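Local coordinates for protein aminotransferase (Neisseria meningitidis Z2491, PDB 3JTX) that probably transfers amino groups between amino acids and keto acids, using pyridoxal phosphate bound to a lysine as a Schiff base, at residues Phe307-Asp319 / Leu322-Pro334. Residues are numbered along the deposited sequence; the frame is centred on the assembly and turned at random.
Sequences FERVIPILQQVFD and LPDASFYIWLKVP
The end of the long helix 294-314 packs on strand 328-332, an edge strand of the small antiparallel sheet in the C-terminal part of this class I/II aminotransferase fold. The axes of helix segment 307-314 and strand 328-332 run nearly parallel, 10° apart, with a closest approach of 11.3 Å, a spacing filled by side chains. F307 and I329 lie alongside one another, pointing opposite ways, with CE1 of F307 3.5 Å from CG1 of I329. The same CE1 of F307 lies 3.6 Å from CD of P323, while the main chain of F327 and Y328 borders the ring at its edge. With CG1 beside the backbone N (chi1 -63°) and CD1 extended beyond it, I329 sends that methyl in among V310, I311 and L314; it meets CD1 of L314 tip to tip at 3.8 Å.

Beyond the helix, the F318 ring is clamped on two faces. CD2 of L331 stands 4.1 Å from the ring centroid, only 4° off the normal, a CH-pi contact; CG1 of V317 covers the opposite face. P334 closes one edge, its CD 3.5 Å from CE1 of F318.

Polar links between the segments pass through water. One water accepts from N of D319 and donates to O of K332; a second donates to O of D319 and accepts from N of K332 at 2.9 Å. The backbone of L331 bonds instead to V373 of strand 372-376, so the waters serve the strand edge turned to D319. At the surface, OD2 of D319 and NZ of K332 remain 4.2 Å apart, too far for a salt bridge. Apolar packing thus joins the helix to the strand, and bridging water joins the loop after it.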
loop_
_atom_site.group_PDB
_atom_site.type_symbol
_atom_site.label_atom_id
_atom_site.label_comp_id
_atom_site.label_asym_id
_atom_site.label_seq_id
_atom_site.Cartn_x
_atom_site.Cartn_y
_atom_site.Cartn_z
ATOM N N PHE A 307 -4.375 23.548 24.816
ATOM C CA PHE A 307 -5.688 24.158 24.589
ATOM C C PHE A 307 -6.160 24.950 25.811
ATOM O O PHE A 307 -6.740 26.019 25.662
ATOM C CB PHE A 307 -6.736 23.105 24.228
ATOM C CG PHE A 307 -6.767 22.754 22.768
ATOM C CD1 PHE A 307 -7.564 23.468 21.890
ATOM C CD2 PHE A 307 -6.002 21.720 22.280
ATOM C CE1 PHE A 307 -7.601 23.149 20.546
ATOM C CE2 PHE A 307 -6.031 21.385 20.939
ATOM C CZ PHE A 307 -6.838 22.107 20.065
ATOM N N GLU A 308 -5.915 24.401 27.005
ATOM C CA GLU A 308 -6.282 25.046 28.252
ATOM C C GLU A 308 -5.714 26.454 28.363
ATOM O O GLU A 308 -6.358 27.329 28.916
ATOM C CB GLU A 308 -5.781 24.234 29.449
ATOM C CG GLU A 308 -6.750 23.207 29.917
ATOM C CD GLU A 308 -6.187 22.323 31.021
ATOM O OE1 GLU A 308 -5.003 22.505 31.417
ATOM O OE2 GLU A 308 -6.942 21.436 31.476
ATOM N N ARG A 309 -4.505 26.652 27.838
ATOM C CA ARG A 309 -3.824 27.937 27.914
ATOM C C ARG A 309 -4.108 28.826 26.699
ATOM O O ARG A 309 -4.293 30.036 26.847
ATOM C CB ARG A 309 -2.328 27.707 28.088
ATOM C CG ARG A 309 -2.012 26.919 29.361
ATOM C CD ARG A 309 -0.523 26.737 29.600
ATOM N NE ARG A 309 0.169 28.017 29.771
ATOM C CZ ARG A 309 1.495 28.183 29.749
ATOM N NH1 ARG A 309 2.315 27.144 29.593
ATOM N NH2 ARG A 309 2.002 29.403 29.891
ATOM N N VAL A 310 -4.177 28.224 25.510
ATOM C CA VAL A 310 -4.366 28.972 24.267
ATOM C C VAL A 310 -5.786 29.537 24.092
ATOM O O VAL A 310 -5.948 30.680 23.663
ATOM C CB VAL A 310 -3.985 28.104 23.023
ATOM C CG1 VAL A 310 -4.422 28.772 21.737
ATOM C CG2 VAL A 310 -2.494 27.812 23.008
ATOM N N ILE A 311 -6.818 28.741 24.388
ATOM C CA ILE A 311 -8.186 29.183 24.120
ATOM C C ILE A 311 -8.509 30.488 24.863
ATOM O O ILE A 311 -8.973 31.449 24.233
ATOM C CB ILE A 311 -9.238 28.078 24.400
ATOM C CG1 ILE A 311 -9.126 26.957 23.363
ATOM C CG2 ILE A 311 -10.653 28.665 24.424
ATOM C CD1 ILE A 311 -9.491 27.359 21.932
ATOM N N PRO A 312 -8.246 30.548 26.184
ATOM C CA PRO A 312 -8.546 31.811 26.882
ATOM C C PRO A 312 -7.719 33.007 26.393
ATOM O O PRO A 312 -8.192 34.144 26.474
ATOM C CB PRO A 312 -8.259 31.513 28.364
ATOM C CG PRO A 312 -7.741 30.137 28.437
ATOM C CD PRO A 312 -7.712 29.510 27.082
ATOM N N ILE A 313 -6.508 32.767 25.886
ATOM C CA ILE A 313 -5.708 33.868 25.325
ATOM C C ILE A 313 -6.407 34.392 24.065
ATOM O O ILE A 313 -6.663 35.587 23.944
ATOM C CB ILE A 313 -4.244 33.455 25.023
ATOM C CG1 ILE A 313 -3.500 33.136 26.322
ATOM C CG2 ILE A 313 -3.493 34.572 24.303
ATOM C CD1 ILE A 313 -2.135 32.518 26.104
ATOM N N LEU A 314 -6.757 33.487 23.153
ATOM C CA LEU A 314 -7.401 33.896 21.903
ATOM C C LEU A 314 -8.764 34.554 22.144
ATOM O O LEU A 314 -9.168 35.470 21.413
ATOM C CB LEU A 314 -7.559 32.693 20.953
ATOM C CG LEU A 314 -6.272 32.101 20.362
ATOM C CD1 LEU A 314 -6.611 30.847 19.528
ATOM C CD2 LEU A 314 -5.485 33.158 19.544
ATOM N N GLN A 315 -9.469 34.098 23.172
ATOM C CA GLN A 315 -10.800 34.641 23.481
ATOM C C GLN A 315 -10.791 36.121 23.884
ATOM O O GLN A 315 -11.844 36.735 23.959
ATOM C CB GLN A 315 -11.488 33.803 24.560
ATOM C CG GLN A 315 -12.062 32.490 24.040
ATOM C CD GLN A 315 -12.575 31.592 25.149
ATOM O OE1 GLN A 315 -12.127 31.678 26.295
ATOM N NE2 GLN A 315 -13.517 30.719 24.812
ATOM N N GLN A 316 -9.613 36.689 24.126
ATOM C CA GLN A 316 -9.497 38.114 24.384
ATOM C C GLN A 316 -9.926 38.946 23.188
ATOM O O GLN A 316 -10.365 40.058 23.362
ATOM C CB GLN A 316 -8.061 38.490 24.749
ATOM C CG GLN A 316 -7.591 37.954 26.089
ATOM C CD GLN A 316 -6.112 38.181 26.299
ATOM O OE1 GLN A 316 -5.720 39.065 27.039
ATOM N NE2 GLN A 316 -5.287 37.411 25.618
ATOM N N VAL A 317 -9.777 38.404 21.980
ATOM C CA VAL A 317 -10.032 39.146 20.740
ATOM C C VAL A 317 -10.977 38.397 19.789
ATOM O O VAL A 317 -11.774 39.025 19.097
ATOM C CB VAL A 317 -8.689 39.482 20.042
ATOM C CG1 VAL A 317 -8.892 39.892 18.594
ATOM C CG2 VAL A 317 -7.959 40.590 20.820
ATOM N N PHE A 318 -10.921 37.064 19.788
ATOM C CA PHE A 318 -11.653 36.257 18.812
ATOM C C PHE A 318 -12.860 35.552 19.388
ATOM O O PHE A 318 -12.921 35.271 20.582
ATOM C CB PHE A 318 -10.713 35.208 18.206
ATOM C CG PHE A 318 -9.525 35.808 17.528
ATOM C CD1 PHE A 318 -9.644 36.365 16.261
ATOM C CD2 PHE A 318 -8.294 35.853 18.162
ATOM C CE1 PHE A 318 -8.555 36.943 15.643
ATOM C CE2 PHE A 318 -7.199 36.423 17.541
ATOM C CZ PHE A 318 -7.330 36.980 16.284
ATOM N N ASP A 319 -13.803 35.246 18.504
ATOM C CA ASP A 319 -14.974 34.463 18.839
ATOM C C ASP A 319 -14.587 33.008 18.622
ATOM O O ASP A 319 -14.621 32.512 17.496
ATOM C CB ASP A 319 -16.140 34.863 17.935
ATOM C CG ASP A 319 -17.426 34.115 18.250
ATOM O OD1 ASP A 319 -17.489 33.384 19.267
ATOM O OD2 ASP A 319 -18.386 34.266 17.461
ATOM N N LEU A 322 -13.246 25.981 22.797
ATOM C CA LEU A 322 -12.615 24.667 22.718
ATOM C C LEU A 322 -13.351 23.828 21.671
ATOM O O LEU A 322 -14.562 23.785 21.681
ATOM C CB LEU A 322 -12.714 23.993 24.079
ATOM C CG LEU A 322 -11.868 22.773 24.404
ATOM C CD1 LEU A 322 -10.389 23.088 24.407
ATOM C CD2 LEU A 322 -12.307 22.280 25.782
ATOM N N PRO A 323 -12.627 23.186 20.738
ATOM C CA PRO A 323 -13.328 22.301 19.799
ATOM C C PRO A 323 -13.837 21.027 20.483
ATOM O O PRO A 323 -13.486 20.772 21.652
ATOM C CB PRO A 323 -12.252 21.974 18.773
ATOM C CG PRO A 323 -10.980 22.045 19.541
ATOM C CD PRO A 323 -11.165 23.124 20.577
ATOM N N ASP A 324 -14.658 20.239 19.784
ATOM C CA ASP A 324 -15.185 18.990 20.369
ATOM C C ASP A 324 -14.018 18.034 20.626
ATOM O O ASP A 324 -13.986 17.319 21.636
ATOM C CB ASP A 324 -16.205 18.285 19.450
ATOM C CG ASP A 324 -17.517 19.061 19.261
ATOM O OD1 ASP A 324 -17.809 20.003 20.022
ATOM O OD2 ASP A 324 -18.283 18.703 18.336
ATOM N N ALA A 325 -13.091 17.998 19.677
ATOM C CA ALA A 325 -11.914 17.125 19.735
ATOM C C ALA A 325 -10.913 17.535 18.645
ATOM O O ALA A 325 -11.109 18.546 17.977
ATOM C CB ALA A 325 -12.332 15.641 19.586
ATOM N N SER A 326 -9.866 16.734 18.450
ATOM C CA SER A 326 -8.752 17.014 17.522
ATOM C C SER A 326 -7.789 18.047 18.108
ATOM O O SER A 326 -8.054 18.608 19.172
ATOM C CB SER A 326 -9.207 17.461 16.131
ATOM O OG SER A 326 -9.299 18.880 16.034
ATOM N N PHE A 327 -6.659 18.230 17.419
ATOM C CA PHE A 327 -5.666 19.238 17.790
ATOM C C PHE A 327 -5.728 20.517 16.950
ATOM O O PHE A 327 -4.766 21.300 16.927
ATOM C CB PHE A 327 -4.230 18.645 17.893
ATOM C CG PHE A 327 -3.722 17.906 16.669
ATOM C CD1 PHE A 327 -3.653 18.511 15.420
ATOM C CD2 PHE A 327 -3.214 16.612 16.799
ATOM C CE1 PHE A 327 -3.125 17.836 14.329
ATOM C CE2 PHE A 327 -2.700 15.928 15.709
ATOM C CZ PHE A 327 -2.650 16.543 14.470
ATOM N N TYR A 328 -6.870 20.768 16.312
ATOM C CA TYR A 328 -7.060 21.987 15.520
ATOM C C TYR A 328 -7.934 23.001 16.225
ATOM O O TYR A 328 -8.863 22.632 16.965
ATOM C CB TYR A 328 -7.696 21.664 14.167
ATOM C CG TYR A 328 -6.884 20.698 13.369
ATOM C CD1 TYR A 328 -5.654 21.073 12.815
ATOM C CD2 TYR A 328 -7.331 19.407 13.165
ATOM C CE1 TYR A 328 -4.897 20.164 12.072
ATOM C CE2 TYR A 328 -6.586 18.493 12.430
ATOM C CZ TYR A 328 -5.382 18.869 11.880
ATOM O OH TYR A 328 -4.646 17.921 11.181
ATOM N N ILE A 329 -7.607 24.276 16.014
ATOM C CA ILE A 329 -8.513 25.377 16.273
ATOM C C ILE A 329 -8.920 25.915 14.880
ATOM O O ILE A 329 -8.065 26.285 14.070
ATOM C CB ILE A 329 -7.846 26.494 17.082
ATOM C CG1 ILE A 329 -7.432 25.986 18.473
ATOM C CG2 ILE A 329 -8.787 27.674 17.228
ATOM C CD1 ILE A 329 -6.728 27.038 19.308
ATOM N N TRP A 330 -10.221 25.915 14.606
ATOM C CA TRP A 330 -10.779 26.464 13.363
ATOM C C TRP A 330 -11.197 27.889 13.694
ATOM O O TRP A 330 -12.329 28.146 14.119
ATOM C CB TRP A 330 -11.939 25.551 12.919
ATOM C CG TRP A 330 -12.643 25.782 11.594
ATOM C CD1 TRP A 330 -14.013 25.866 11.407
ATOM C CD2 TRP A 330 -12.065 25.837 10.286
ATOM N NE1 TRP A 330 -14.303 25.993 10.077
ATOM C CE2 TRP A 330 -13.129 25.993 9.365
ATOM C CE3 TRP A 330 -10.751 25.788 9.801
ATOM C CZ2 TRP A 330 -12.917 26.112 7.985
ATOM C CZ3 TRP A 330 -10.538 25.923 8.424
ATOM C CH2 TRP A 330 -11.613 26.058 7.534
ATOM N N LEU A 331 -10.269 28.822 13.511
ATOM C CA LEU A 331 -10.419 30.173 14.023
ATOM C C LEU A 331 -11.166 31.096 13.052
ATOM O O LEU A 331 -10.737 31.313 11.911
ATOM C CB LEU A 331 -9.042 30.760 14.356
ATOM C CG LEU A 331 -9.082 32.148 15.006
ATOM C CD1 LEU A 331 -9.697 32.053 16.414
ATOM C CD2 LEU A 331 -7.697 32.796 15.054
ATOM N N LYS A 332 -12.283 31.644 13.519
ATOM C CA LYS A 332 -13.048 32.622 12.754
ATOM C C LYS A 332 -12.266 33.933 12.663
ATOM O O LYS A 332 -11.905 34.527 13.680
ATOM C CB LYS A 332 -14.425 32.850 13.399
ATOM C CG LYS A 332 -15.387 33.710 12.562
ATOM C CD LYS A 332 -16.742 33.906 13.282
ATOM C CE LYS A 332 -17.479 35.159 12.800
ATOM N NZ LYS A 332 -18.818 35.348 13.462
ATOM N N VAL A 333 -12.007 34.359 11.428
ATOM C CA VAL A 333 -11.284 35.580 11.138
ATOM C C VAL A 333 -12.253 36.772 11.241
ATOM O O VAL A 333 -13.250 36.823 10.512
ATOM C CB VAL A 333 -10.669 35.529 9.719
ATOM C CG1 VAL A 333 -10.027 36.877 9.351
ATOM C CG2 VAL A 333 -9.662 34.369 9.635
ATOM N N PRO A 334 -11.957 37.736 12.128
ATOM C CA PRO A 334 -12.859 38.873 12.358
ATOM C C PRO A 334 -13.415 39.562 11.096
ATOM O O PRO A 334 -14.635 39.737 10.996
ATOM C CB PRO A 334 -12.007 39.817 13.193
ATOM C CG PRO A 334 -11.152 38.877 14.019
ATOM C CD PRO A 334 -10.830 37.735 13.085
HETATM O O HOH W 1 -13.326 35.804 15.608
HETATM O O HOH W 2 -13.440 30.688 15.975
#